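Local atomic coordinates of putative alpha/beta hydrolase FOLD protein (Candidatus Nitrososphaera gargensis, PDB entry 5A62), a protein that probably hydrolyses carboxylic esters, as a carboxylesterase-like enzyme of the alpha/beta hydrolase fold. Residues 96-101 and 249-254; 118-123 and 263-268; 215-218 and 224-227; 241-246 and 255-260. All blocks are in the same frame, centred on the assembly; numbering follows the deposited sequence. Where two conformers were deposited one is given.

All four contacts reach one sheet, in which strands 93-98, 116-122, 212-218 and 239-243 run side by side and parallel. Interaction 1 holds the probable nucleophile, Ser-99, and the bound acetate. Interaction 2 lies about 13 Å from it, centre to centre, on the neighbouring strand; Gly-97 O and Ile-122 N, 2.8 Å apart, probably form a hydrogen bond between the two strands. Interaction 3 comes next in the sheet, yet its Phe-224 CE2 reaches back to within 3.8 Å of Ser-99 OG. Interaction 4 is on strand 239-243, at one edge of the sheet, where Leu-243 N meets Val-217 O at 2.8 Å, and it shares helix 256-272 with interaction 2.

Interaction 1. Residues 96-101 and 249-254; sequences IGHSIG and WVVIEK. With ACT (acetate ion), chain B.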
loop_
_atom_site.group_PDB
_atom_site.type_symbol
_atom_site.label_atom_id
_atom_site.label_comp_id
_atom_site.label_asym_id
_atom_site.label_seq_id
_atom_site.Cartn_x
_atom_site.Cartn_y
_atom_site.Cartn_z
ATOM N N ILE A 96 -17.064 -11.939 -12.771
ATOM C CA ILE A 96 -16.590 -13.162 -12.131
ATOM C C ILE A 96 -15.141 -12.869 -11.700
ATOM O O ILE A 96 -14.289 -12.720 -12.546
ATOM C CB ILE A 96 -16.659 -14.390 -12.997
ATOM C CG1 ILE A 96 -18.132 -14.602 -13.428
ATOM C CG2 ILE A 96 -16.103 -15.573 -12.245
ATOM C CD1 ILE A 96 -18.236 -15.538 -14.586
ATOM N N GLY A 97 -14.927 -12.804 -10.376
ATOM C CA GLY A 97 -13.601 -12.462 -9.906
ATOM C C GLY A 97 -13.051 -13.408 -8.904
ATOM O O GLY A 97 -13.768 -13.816 -8.002
ATOM N N HIS A 98 -11.790 -13.812 -9.050
ATOM C CA HIS A 98 -11.124 -14.752 -8.166
ATOM C C HIS A 98 -10.167 -13.969 -7.306
ATOM O O HIS A 98 -9.318 -13.249 -7.784
ATOM C CB HIS A 98 -10.345 -15.815 -8.978
ATOM C CG HIS A 98 -9.540 -16.760 -8.157
ATOM N ND1 HIS A 98 -8.375 -17.317 -8.636
ATOM C CD2 HIS A 98 -9.756 -17.327 -6.975
ATOM C CE1 HIS A 98 -7.877 -18.137 -7.715
ATOM N NE2 HIS A 98 -8.705 -18.174 -6.696
ATOM N N SER A 99 -10.301 -14.165 -5.993
ATOM C CA SER A 99 -9.414 -13.567 -4.979
ATOM C C SER A 99 -9.446 -12.049 -5.101
ATOM O O SER A 99 -10.459 -11.437 -4.965
ATOM C CB SER A 99 -8.018 -14.176 -5.021
ATOM O OG SER A 99 -7.440 -14.042 -3.721
ATOM N N ILE A 100 -8.344 -11.383 -5.396
ATOM C CA ILE A 100 -8.402 -9.937 -5.615
ATOM C C ILE A 100 -9.418 -9.528 -6.643
ATOM O O ILE A 100 -10.016 -8.454 -6.553
ATOM C CB ILE A 100 -6.994 -9.304 -5.938
ATOM C CG1 ILE A 100 -6.976 -7.802 -5.647
ATOM C CG2 ILE A 100 -6.561 -9.563 -7.363
ATOM C CD1 ILE A 100 -5.642 -7.124 -5.835
ATOM N N GLY A 101 -9.606 -10.385 -7.618
ATOM C CA GLY A 101 -10.664 -10.135 -8.660
ATOM C C GLY A 101 -12.019 -10.013 -8.053
ATOM O O GLY A 101 -12.863 -9.245 -8.508
ATOM N N TRP A 249 -6.605 -21.793 -4.450
ATOM C CA TRP A 249 -6.299 -21.917 -5.857
ATOM C C TRP A 249 -7.213 -22.864 -6.632
ATOM O O TRP A 249 -6.830 -23.581 -7.538
ATOM C CB TRP A 249 -4.816 -22.273 -6.045
ATOM C CG TRP A 249 -3.927 -21.168 -5.730
ATOM C CD1 TRP A 249 -3.207 -20.990 -4.564
ATOM C CD2 TRP A 249 -3.677 -20.008 -6.537
ATOM N NE1 TRP A 249 -2.520 -19.811 -4.623
ATOM C CE2 TRP A 249 -2.763 -19.199 -5.823
ATOM C CE3 TRP A 249 -4.077 -19.602 -7.829
ATOM C CZ2 TRP A 249 -2.292 -17.991 -6.331
ATOM C CZ3 TRP A 249 -3.617 -18.401 -8.309
ATOM C CH2 TRP A 249 -2.723 -17.609 -7.557
ATOM N N VAL A 250 -8.490 -22.807 -6.302
ATOM C CA VAL A 250 -9.500 -23.653 -6.915
ATOM C C VAL A 250 -9.538 -23.445 -8.425
ATOM O O VAL A 250 -9.908 -24.342 -9.170
ATOM C CB VAL A 250 -10.913 -23.408 -6.272
ATOM C CG1 VAL A 250 -11.440 -22.029 -6.605
ATOM C CG2 VAL A 250 -11.902 -24.493 -6.675
ATOM N N VAL A 251 -9.215 -22.252 -8.923
ATOM C CA VAL A 251 -9.220 -21.947 -10.342
ATOM C C VAL A 251 -8.113 -22.720 -11.093
ATOM O O VAL A 251 -8.171 -22.884 -12.291
ATOM C CB VAL A 251 -9.122 -20.420 -10.581
ATOM C CG1 VAL A 251 -7.884 -19.834 -9.946
ATOM C CG2 VAL A 251 -9.153 -20.045 -12.039
ATOM N N ILE A 252 -7.102 -23.175 -10.393
ATOM C CA ILE A 252 -6.090 -24.033 -11.006
ATOM C C ILE A 252 -6.632 -25.465 -11.074
ATOM O O ILE A 252 -6.436 -26.113 -12.109
ATOM C CB ILE A 252 -4.806 -24.024 -10.160
ATOM C CG1 ILE A 252 -4.185 -22.640 -10.188
ATOM C CG2 ILE A 252 -3.809 -25.111 -10.577
ATOM C CD1 ILE A 252 -3.723 -22.160 -11.506
ATOM N N GLU A 253 -7.264 -25.950 -10.001
ATOM C CA GLU A 253 -7.732 -27.335 -9.971
ATOM C C GLU A 253 -8.977 -27.569 -10.814
ATOM O O GLU A 253 -9.180 -28.674 -11.303
ATOM C CB GLU A 253 -8.006 -27.743 -8.565
ATOM C CG GLU A 253 -6.695 -27.805 -7.794
ATOM C CD GLU A 253 -6.788 -28.638 -6.525
ATOM O OE1 GLU A 253 -7.921 -29.032 -6.133
ATOM O OE2 GLU A 253 -5.750 -28.919 -5.905
ATOM N N LYS A 254 -9.829 -26.557 -10.938
ATOM C CA LYS A 254 -11.030 -26.598 -11.780
ATOM C C LYS A 254 -11.925 -27.788 -11.458
ATOM O O LYS A 254 -12.267 -28.567 -12.348
ATOM C CB LYS A 254 -10.670 -26.540 -13.288
ATOM C CG LYS A 254 -9.810 -25.326 -13.633
ATOM C CD LYS A 254 -9.771 -24.985 -15.112
ATOM C CE LYS A 254 -8.869 -23.786 -15.456
ATOM N NZ LYS A 254 -9.234 -22.575 -14.772
HETATM C C ACT B . -5.226 -12.489 -3.999
HETATM O O ACT B . -4.289 -13.269 -3.696
HETATM O OXT ACT B . -5.544 -12.380 -5.151
HETATM C CH3 ACT B . -5.952 -11.620 -2.934
#
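Beside a probable nucleophile elbow of GxSxG type, His-98 meets Trp-249 and Val-251 of the short helical turn 249-254. The two rings form an offset edge-to-face stack, the imidazole edge toward the indole: ring planes stand at 82°, the centroid of the six-membered ring is 5.8 Å from that of His-98, and His-98 CE1 comes to 4.1 Å from Trp-249 CE3. With CG anti to the backbone N (chi1 175°), the His-98 ring reaches out from the strand end to that turn. Val-251 lies obliquely against the same ring, but its modelled distance to CE1 is too short to be trusted. His-98 NE2 is hydrogen-bonded to the carbonyl O of His-248, whose own NE2 bonds Ser-99 OG, a pairing consistent with the serine and histidine of an alpha/beta hydrolase active site. Ile-100 N donates a fairly straight hydrogen bond (3.0 Å, 161°) to OXT of an acetate, probably from the crystallisation liquor, that Ile-32 N also binds. Two backbone amides gripping one anion are consistent with an oxyanion hole. On the far side of the turn, Lys-254 NZ donates to Val-251 O at 2.7 Å, in the carbonyl plane, and also forms a salt bridge with Glu-42.

Interaction 2. Residues 118-123 and 263-268; sequences AIIMIN and MGFLAI
Ile-120 of strand 116-122 puts both branches of its side chain against Phe-265 and Leu-266 of helix 256-272. Its longer branch goes farthest: CD1 lies 3.9 Å from Leu-266 CD2, the two side chains crossing at about a right angle, and 4.1 Å from Phe-265 CB. The shorter branch, CG2, comes up to the edge of the phenyl ring, near its plane, at 4.1 Å from Phe-265 CD2. Ile-120 therefore meets Phe-265 at both CB and the ring edge, and Leu-266 at a terminal methyl. A chi1 of -56° sets CG1 anti to the carbonyl carbon and CG2 anti to the backbone N, which sends CD1 into the angle between Leu-266 and Phe-265 CB and turns CG2 to the ring edge. All the contacts are apolar and buried.

In the next shell, Phe-265 is positioned by Phe-214, whose ring meets its own with planes at about 30°, and by Ile-216; both belong to strand 212-218. Ile-120 also packs on Ile-96 of strand 93-98, and its backbone is hydrogen-bonded to Ile-95 and Gly-97 of that strand, Gly-97 being the first glycine of the probable GxSxG elbow. Residues alternate along the strand: Ile-119 and Met-121 send their side chains to helix 100-111, while Ile-120 faces helix 256-272. One central sheet with helices packed over both faces is the three-layer alpha-beta-alpha sandwich of the alpha/beta hydrolase fold, and here helix 256-272 covers part of one face.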
loop_
_atom_site.group_PDB
_atom_site.type_symbol
_atom_site.label_atom_id
_atom_site.label_comp_id
_atom_site.label_asym_id
_atom_site.label_seq_id
_atom_site.Cartn_x
_atom_site.Cartn_y
_atom_site.Cartn_z
ATOM N N ALA A 118 -24.707 -8.476 -11.551
ATOM C CA ALA A 118 -24.308 -9.473 -10.586
ATOM C C ALA A 118 -22.810 -9.538 -10.548
ATOM O O ALA A 118 -22.121 -9.245 -11.521
ATOM C CB ALA A 118 -24.835 -10.827 -10.932
ATOM N N ILE A 119 -22.345 -9.943 -9.388
ATOM C CA ILE A 119 -20.954 -10.340 -9.217
ATOM C C ILE A 119 -20.912 -11.741 -8.624
ATOM O O ILE A 119 -21.752 -12.137 -7.838
ATOM C CB ILE A 119 -20.142 -9.401 -8.384
ATOM C CG1 ILE A 119 -20.517 -9.353 -6.927
ATOM C CG2 ILE A 119 -20.156 -8.034 -9.001
ATOM C CD1 ILE A 119 -19.598 -8.461 -6.094
ATOM N N ILE A 120 -19.850 -12.470 -9.027
ATOM C CA ILE A 120 -19.580 -13.839 -8.594
ATOM C C ILE A 120 -18.174 -13.834 -8.096
ATOM O O ILE A 120 -17.245 -13.757 -8.914
ATOM C CB ILE A 120 -19.810 -14.880 -9.675
ATOM C CG1 ILE A 120 -21.239 -14.761 -10.184
ATOM C CG2 ILE A 120 -19.540 -16.282 -9.068
ATOM C CD1 ILE A 120 -21.532 -15.631 -11.390
ATOM N N MET A 121 -17.979 -13.938 -6.803
ATOM C CA MET A 121 -16.659 -13.861 -6.166
ATOM C C MET A 121 -16.191 -15.262 -5.826
ATOM O O MET A 121 -16.900 -15.970 -5.088
ATOM C CB MET A 121 -16.730 -13.058 -4.887
ATOM C CG MET A 121 -17.176 -11.621 -5.088
ATOM S SD MET A 121 -17.329 -10.695 -3.569
ATOM C CE MET A 121 -18.804 -11.443 -2.855
ATOM N N ILE A 122 -15.074 -15.705 -6.350
ATOM C CA ILE A 122 -14.531 -17.030 -6.132
ATOM C C ILE A 122 -13.343 -16.821 -5.193
ATOM O O ILE A 122 -12.357 -16.186 -5.551
ATOM C CB ILE A 122 -14.090 -17.690 -7.398
ATOM C CG1 ILE A 122 -15.237 -17.733 -8.429
ATOM C CG2 ILE A 122 -13.501 -19.077 -7.061
ATOM C CD1 ILE A 122 -14.857 -18.289 -9.768
ATOM N N ASN A 123 -13.424 -17.311 -3.937
ATOM C CA ASN A 123 -12.465 -17.031 -2.885
ATOM C C ASN A 123 -12.083 -15.573 -2.872
ATOM O O ASN A 123 -10.899 -15.242 -2.847
ATOM C CB ASN A 123 -11.206 -17.927 -3.069
ATOM C CG ASN A 123 -11.496 -19.398 -2.842
ATOM O OD1 ASN A 123 -12.388 -19.756 -2.049
ATOM N ND2 ASN A 123 -10.737 -20.236 -3.540
ATOM N N MET A 263 -22.683 -22.141 -13.453
ATOM C CA MET A 263 -23.688 -22.034 -14.518
ATOM C C MET A 263 -25.107 -21.870 -13.949
ATOM O O MET A 263 -25.949 -21.162 -14.511
ATOM C CB MET A 263 -23.576 -23.204 -15.508
ATOM C CG MET A 263 -22.212 -23.327 -16.150
ATOM S SD MET A 263 -21.464 -21.797 -16.809
ATOM C CE MET A 263 -22.705 -21.397 -18.020
ATOM N N GLY A 264 -25.347 -22.451 -12.783
ATOM C CA GLY A 264 -26.530 -22.205 -12.046
ATOM C C GLY A 264 -26.774 -20.750 -11.709
ATOM O O GLY A 264 -27.850 -20.174 -11.885
ATOM N N PHE A 265 -25.727 -20.126 -11.181
ATOM C CA PHE A 265 -25.835 -18.713 -10.883
ATOM C C PHE A 265 -26.093 -17.888 -12.143
ATOM O O PHE A 265 -26.873 -16.946 -12.141
ATOM C CB PHE A 265 -24.486 -18.228 -10.280
ATOM C CG PHE A 265 -24.150 -18.724 -8.889
ATOM C CD1 PHE A 265 -25.081 -19.362 -8.041
ATOM C CD2 PHE A 265 -22.873 -18.507 -8.387
ATOM C CE1 PHE A 265 -24.687 -19.757 -6.792
ATOM C CE2 PHE A 265 -22.516 -18.863 -7.131
ATOM C CZ PHE A 265 -23.416 -19.467 -6.336
ATOM N N LEU A 266 -25.384 -18.180 -13.234
ATOM C CA LEU A 266 -25.534 -17.423 -14.445
ATOM C C LEU A 266 -26.949 -17.615 -15.025
ATOM O O LEU A 266 -27.459 -16.696 -15.628
ATOM C CB LEU A 266 -24.477 -17.821 -15.473
ATOM C CG LEU A 266 -23.050 -17.360 -15.055
ATOM C CD1 LEU A 266 -22.040 -17.897 -16.010
ATOM C CD2 LEU A 266 -22.986 -15.860 -15.052
ATOM N N ALA A 267 -27.546 -18.771 -14.786
ATOM C CA ALA A 267 -28.921 -18.964 -15.221
ATOM C C ALA A 267 -29.874 -18.078 -14.486
ATOM O O ALA A 267 -30.792 -17.538 -15.105
ATOM C CB ALA A 267 -29.332 -20.401 -15.020
ATOM N N ILE A 268 -29.652 -17.876 -13.190
ATOM C CA ILE A 268 -30.454 -16.935 -12.410
ATOM C C ILE A 268 -30.283 -15.548 -12.927
ATOM O O ILE A 268 -31.238 -14.819 -13.084
ATOM C CB ILE A 268 -30.090 -16.993 -10.925
ATOM C CG1 ILE A 268 -30.427 -18.386 -10.370
ATOM C CG2 ILE A 268 -30.680 -15.832 -10.123
ATOM C CD1 ILE A 268 -29.810 -18.659 -9.024
#

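Interaction 3. Residues 215-218 and 224-227; sequences AIVG and FMRL
Val-217 and Met-225 make the main apolar contact between the strand end 215-218 and helix residues 224-227, their side chains crossing at about a right angle. Val-217 CG1 touches Met-225 SD at 3.4 Å, a tight approach, and its other methyl, CG2, lies 3.8 Å from the same sulfur. Bends at both chi2 and chi3, each near -75°, fold the methionine chain back so that its sulfur lies over the valine methyls. Phe-224 contributes its backbone C, 3.9 Å from Val-217 CG2, and its CB, 4.1 Å from the same methyl; the ring leads away, and the side chain ends about 5 Å, nearest atoms, from the bound acetate.

The polar backbone enters through Gly-218, whose carbonyl O lies 3.4 Å from Met-225 CG, a van der Waals contact. Next to it, Gly-218 N is hydrogen-bonded to Asn-123 OD1, and Phe-224 N to Asp-221 OD1 in the intervening loop; these bonds tie down the strand end and the start of the helix.

Strand 212-218, helix 222-234 and strand 239-243 form a beta-alpha-beta unit of the sheet. Ala-215 and Val-217 face helix 222-234, both touching Ile-228, whereas Ile-216 points to Ile-261 and Phe-265 of helix 256-272.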
loop_
_atom_site.group_PDB
_atom_site.type_symbol
_atom_site.label_atom_id
_atom_site.label_comp_id
_atom_site.label_asym_id
_atom_site.label_seq_id
_atom_site.Cartn_x
_atom_site.Cartn_y
_atom_site.Cartn_z
ATOM N N ALA A 215 -21.131 -15.901 -4.209
ATOM C CA ALA A 215 -19.786 -16.277 -3.795
ATOM C C ALA A 215 -19.639 -17.795 -3.829
ATOM O O ALA A 215 -20.542 -18.557 -3.458
ATOM C CB ALA A 215 -19.437 -15.770 -2.439
ATOM N N ILE A 216 -18.515 -18.237 -4.320
ATOM C CA ILE A 216 -18.036 -19.640 -4.281
ATOM C C ILE A 216 -16.745 -19.662 -3.505
ATOM O O ILE A 216 -15.815 -18.955 -3.899
ATOM C CB ILE A 216 -17.835 -20.181 -5.688
ATOM C CG1 ILE A 216 -19.094 -19.961 -6.549
ATOM C CG2 ILE A 216 -17.438 -21.653 -5.617
ATOM C CD1 ILE A 216 -19.001 -20.353 -8.011
ATOM N N VAL A 217 -16.667 -20.420 -2.403
ATOM C CA VAL A 217 -15.502 -20.422 -1.557
ATOM C C VAL A 217 -15.072 -21.850 -1.293
ATOM O O VAL A 217 -15.936 -22.701 -1.060
ATOM C CB VAL A 217 -15.753 -19.642 -0.259
ATOM C CG1 VAL A 217 -16.816 -20.223 0.609
ATOM C CG2 VAL A 217 -14.489 -19.513 0.572
ATOM N N GLY A 218 -13.780 -22.095 -1.310
ATOM C CA GLY A 218 -13.231 -23.403 -0.959
ATOM C C GLY A 218 -13.234 -23.565 0.546
ATOM O O GLY A 218 -12.783 -22.685 1.260
ATOM N N PHE A 224 -10.668 -16.731 3.376
ATOM C CA PHE A 224 -11.901 -16.351 2.656
ATOM C C PHE A 224 -13.126 -16.990 3.189
ATOM O O PHE A 224 -14.180 -16.392 3.143
ATOM C CB PHE A 224 -11.725 -16.485 1.127
ATOM C CG PHE A 224 -10.843 -15.406 0.593
ATOM C CD1 PHE A 224 -11.310 -14.109 0.486
ATOM C CD2 PHE A 224 -9.537 -15.651 0.296
ATOM C CE1 PHE A 224 -10.505 -13.103 0.028
ATOM C CE2 PHE A 224 -8.717 -14.649 -0.182
ATOM C CZ PHE A 224 -9.211 -13.367 -0.316
ATOM N N MET A 225 -13.054 -18.180 3.794
ATOM C CA MET A 225 -14.227 -18.716 4.513
ATOM C C MET A 225 -14.677 -17.792 5.584
ATOM O O MET A 225 -15.836 -17.509 5.749
ATOM C CB MET A 225 -13.964 -20.101 5.103
ATOM C CG MET A 225 -13.972 -21.202 4.066
ATOM S SD MET A 225 -15.603 -21.653 3.468
ATOM C CE MET A 225 -16.182 -22.598 4.891
ATOM N N ARG A 226 -13.717 -17.295 6.350
ATOM C CA ARG A 226 -14.046 -16.430 7.464
ATOM C C ARG A 226 -14.649 -15.103 6.930
ATOM O O ARG A 226 -15.694 -14.605 7.400
ATOM C CB ARG A 226 -12.836 -16.156 8.318
ATOM C CG ARG A 226 -13.226 -15.421 9.602
ATOM C CD ARG A 226 -12.012 -14.851 10.342
ATOM N NE ARG A 226 -11.590 -13.606 9.709
ATOM C CZ ARG A 226 -10.408 -13.351 9.121
ATOM N NH1 ARG A 226 -9.475 -14.231 8.979
ATOM N NH2 ARG A 226 -10.224 -12.112 8.694
ATOM N N LEU A 227 -13.997 -14.480 5.947
ATOM C CA LEU A 227 -14.495 -13.240 5.416
ATOM C C LEU A 227 -15.832 -13.367 4.725
ATOM O O LEU A 227 -16.636 -12.457 4.871
ATOM C CB LEU A 227 -13.432 -12.634 4.505
ATOM C CG LEU A 227 -12.121 -12.197 5.125
ATOM C CD1 LEU A 227 -11.146 -11.748 4.049
ATOM C CD2 LEU A 227 -12.274 -11.125 6.146
#

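Interaction 4. Residues 241-246 and 255-260; sequences RVLQGS and PKEMYD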
loop_
_atom_site.group_PDB
_atom_site.type_symbol
_atom_site.label_atom_id
_atom_site.label_comp_id
_atom_site.label_asym_id
_atom_site.label_seq_id
_atom_site.Cartn_x
_atom_site.Cartn_y
_atom_site.Cartn_z
ATOM N N ARG A 241 -21.952 -20.455 -1.759
ATOM C CA ARG A 241 -21.833 -21.902 -1.915
ATOM C C ARG A 241 -20.436 -22.248 -1.583
ATOM O O ARG A 241 -19.455 -21.588 -1.982
ATOM C CB ARG A 241 -22.144 -22.295 -3.355
ATOM C CG ARG A 241 -23.483 -21.853 -3.904
ATOM C CD ARG A 241 -24.621 -22.661 -3.282
ATOM N NE ARG A 241 -25.889 -22.179 -3.809
ATOM C CZ ARG A 241 -26.594 -21.161 -3.345
ATOM N NH1 ARG A 241 -26.206 -20.489 -2.262
ATOM N NH2 ARG A 241 -27.722 -20.794 -3.963
ATOM N N VAL A 242 -20.254 -23.288 -0.798
ATOM C CA VAL A 242 -18.951 -23.763 -0.393
ATOM C C VAL A 242 -18.550 -25.032 -1.131
ATOM O O VAL A 242 -19.331 -25.994 -1.183
ATOM C CB VAL A 242 -18.889 -24.014 1.152
ATOM C CG1 VAL A 242 -17.540 -24.583 1.564
ATOM C CG2 VAL A 242 -19.239 -22.716 1.890
ATOM N N LEU A 243 -17.345 -25.093 -1.627
ATOM C CA LEU A 243 -16.755 -26.270 -2.265
ATOM C C LEU A 243 -15.985 -27.001 -1.222
ATOM O O LEU A 243 -14.890 -26.618 -0.836
ATOM C CB LEU A 243 -15.855 -25.881 -3.477
ATOM C CG LEU A 243 -16.612 -25.236 -4.610
ATOM C CD1 LEU A 243 -15.602 -24.609 -5.540
ATOM C CD2 LEU A 243 -17.433 -26.298 -5.367
ATOM N N GLN A 244 -16.524 -28.181 -0.822
ATOM C CA GLN A 244 -15.864 -28.977 0.200
ATOM C C GLN A 244 -14.606 -29.574 -0.308
ATOM O O GLN A 244 -14.588 -30.245 -1.333
ATOM C CB GLN A 244 -16.786 -30.121 0.695
ATOM C CG GLN A 244 -18.034 -29.657 1.380
ATOM C CD GLN A 244 -17.797 -28.708 2.561
ATOM O OE1 GLN A 244 -16.843 -28.855 3.266
ATOM N NE2 GLN A 244 -18.645 -27.767 2.714
ATOM N N GLY A 245 -13.531 -29.306 0.378
ATOM C CA GLY A 245 -12.239 -29.791 0.025
ATOM C C GLY A 245 -11.414 -29.040 -0.968
ATOM O O GLY A 245 -10.309 -29.434 -1.309
ATOM N N SER A 246 -11.906 -27.877 -1.403
ATOM C CA SER A 246 -11.140 -26.992 -2.241
ATOM C C SER A 246 -10.539 -25.859 -1.404
ATOM O O SER A 246 -11.008 -25.571 -0.305
ATOM C CB SER A 246 -12.047 -26.354 -3.311
ATOM O OG SER A 246 -12.531 -27.340 -4.225
ATOM N N PRO A 255 -12.384 -27.894 -10.229
ATOM C CA PRO A 255 -13.313 -28.992 -9.947
ATOM C C PRO A 255 -14.612 -28.821 -10.626
ATOM O O PRO A 255 -15.187 -27.738 -10.698
ATOM C CB PRO A 255 -13.447 -28.931 -8.435
ATOM C CG PRO A 255 -13.210 -27.505 -8.110
ATOM C CD PRO A 255 -12.128 -27.071 -9.046
ATOM N N LYS A 256 -15.187 -29.934 -11.092
ATOM C CA LYS A 256 -16.427 -29.853 -11.844
ATOM C C LYS A 256 -17.583 -29.165 -11.116
ATOM O O LYS A 256 -18.352 -28.396 -11.684
ATOM C CB LYS A 256 -16.894 -31.276 -12.224
ATOM C CG LYS A 256 -18.209 -31.268 -12.994
ATOM C CD LYS A 256 -18.688 -32.676 -13.335
ATOM C CE LYS A 256 -19.605 -32.670 -14.554
ATOM N NZ LYS A 256 -20.948 -32.102 -14.256
ATOM N N GLU A 257 -17.667 -29.375 -9.799
ATOM C CA GLU A 257 -18.740 -28.791 -9.044
ATOM C C GLU A 257 -18.727 -27.254 -9.133
ATOM O O GLU A 257 -19.743 -26.618 -9.109
ATOM C CB GLU A 257 -18.703 -29.190 -7.565
ATOM C CG GLU A 257 -19.955 -28.811 -6.837
ATOM C CD GLU A 257 -19.952 -29.135 -5.356
ATOM O OE1 GLU A 257 -18.881 -29.460 -4.821
ATOM O OE2 GLU A 257 -21.067 -28.968 -4.777
ATOM N N MET A 258 -17.543 -26.659 -9.287
ATOM C CA MET A 258 -17.510 -25.208 -9.364
ATOM C C MET A 258 -18.300 -24.726 -10.571
ATOM O O MET A 258 -18.944 -23.675 -10.532
ATOM C CB MET A 258 -16.092 -24.682 -9.460
ATOM C CG MET A 258 -15.959 -23.168 -9.546
ATOM S SD MET A 258 -14.308 -22.589 -9.136
ATOM C CE MET A 258 -13.422 -23.210 -10.473
ATOM N N TYR A 259 -18.229 -25.500 -11.647
ATOM C CA TYR A 259 -18.908 -25.056 -12.882
ATOM C C TYR A 259 -20.395 -25.308 -12.863
ATOM O O TYR A 259 -21.134 -24.551 -13.439
ATOM C CB TYR A 259 -18.215 -25.586 -14.161
ATOM C CG TYR A 259 -16.748 -25.225 -14.104
ATOM C CD1 TYR A 259 -16.364 -23.935 -14.292
ATOM C CD2 TYR A 259 -15.792 -26.155 -13.712
ATOM C CE1 TYR A 259 -15.039 -23.567 -14.159
ATOM C CE2 TYR A 259 -14.471 -25.806 -13.590
ATOM C CZ TYR A 259 -14.100 -24.502 -13.786
ATOM O OH TYR A 259 -12.777 -24.097 -13.649
ATOM N N ASP A 260 -20.786 -26.390 -12.220
ATOM C CA ASP A 260 -22.188 -26.661 -11.991
ATOM C C ASP A 260 -22.759 -25.487 -11.227
ATOM O O ASP A 260 -23.768 -24.941 -11.608
ATOM C CB ASP A 260 -22.330 -27.956 -11.198
ATOM C CG ASP A 260 -21.893 -29.204 -12.000
ATOM O OD1 ASP A 260 -21.786 -29.168 -13.241
ATOM O OD2 ASP A 260 -21.617 -30.189 -11.310
HETATM O O HOH W 1 -21.317 -27.193 -2.709
HETATM O O HOH W 2 -18.799 -29.403 -2.165
#
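Leu-243 and Glu-257 make the largest share of the van der Waals contact between strand end 241-246 and the start of helix 256-272. Leu-243 CD2 lies along the glutamate chain, 3.8 Å from Glu-257 CB and 3.5 Å from its OE1, the two side chains sliding past each other in opposite directions. The second methyl, Leu-243 CD1, makes an apolar contact with Met-258 CB at 4.0 Å, here nearly at a right angle. Nearer the loop, Pro-255 CG is in van der Waals contact with Ser-246 OG at 3.9 Å.

Strand 239-243 is the outermost strand at this side of the alpha/beta hydrolase sheet, and helix 256-272 follows it after the short helix 250-253, whose Val-250 touches Leu-243, Pro-255 and Met-258. The strand ends in a type II beta turn, Leu-243 to Ser-246; Gly-245 has the positive phi (85°) that this turn places at its third position.

Polar contact is made through water. An extended glutamate chain, chi1 -169°, carries the Glu-257 carboxylate out to the strand edge. One water donates both to Glu-257 OE2, at 2.7 Å, and to Val-242 O; the other donates to Glu-257 OE1, also at 2.7 Å, and accepts from Gln-244 N at 2.9 Å. Each carboxylate oxygen is thereby linked to one backbone polar atom either side of Leu-243, which would limit rotation of the group.

One turn along the helix surface, Lys-256 NZ forms a salt bridge with Asp-260 OD1, weak as a hydrogen bond.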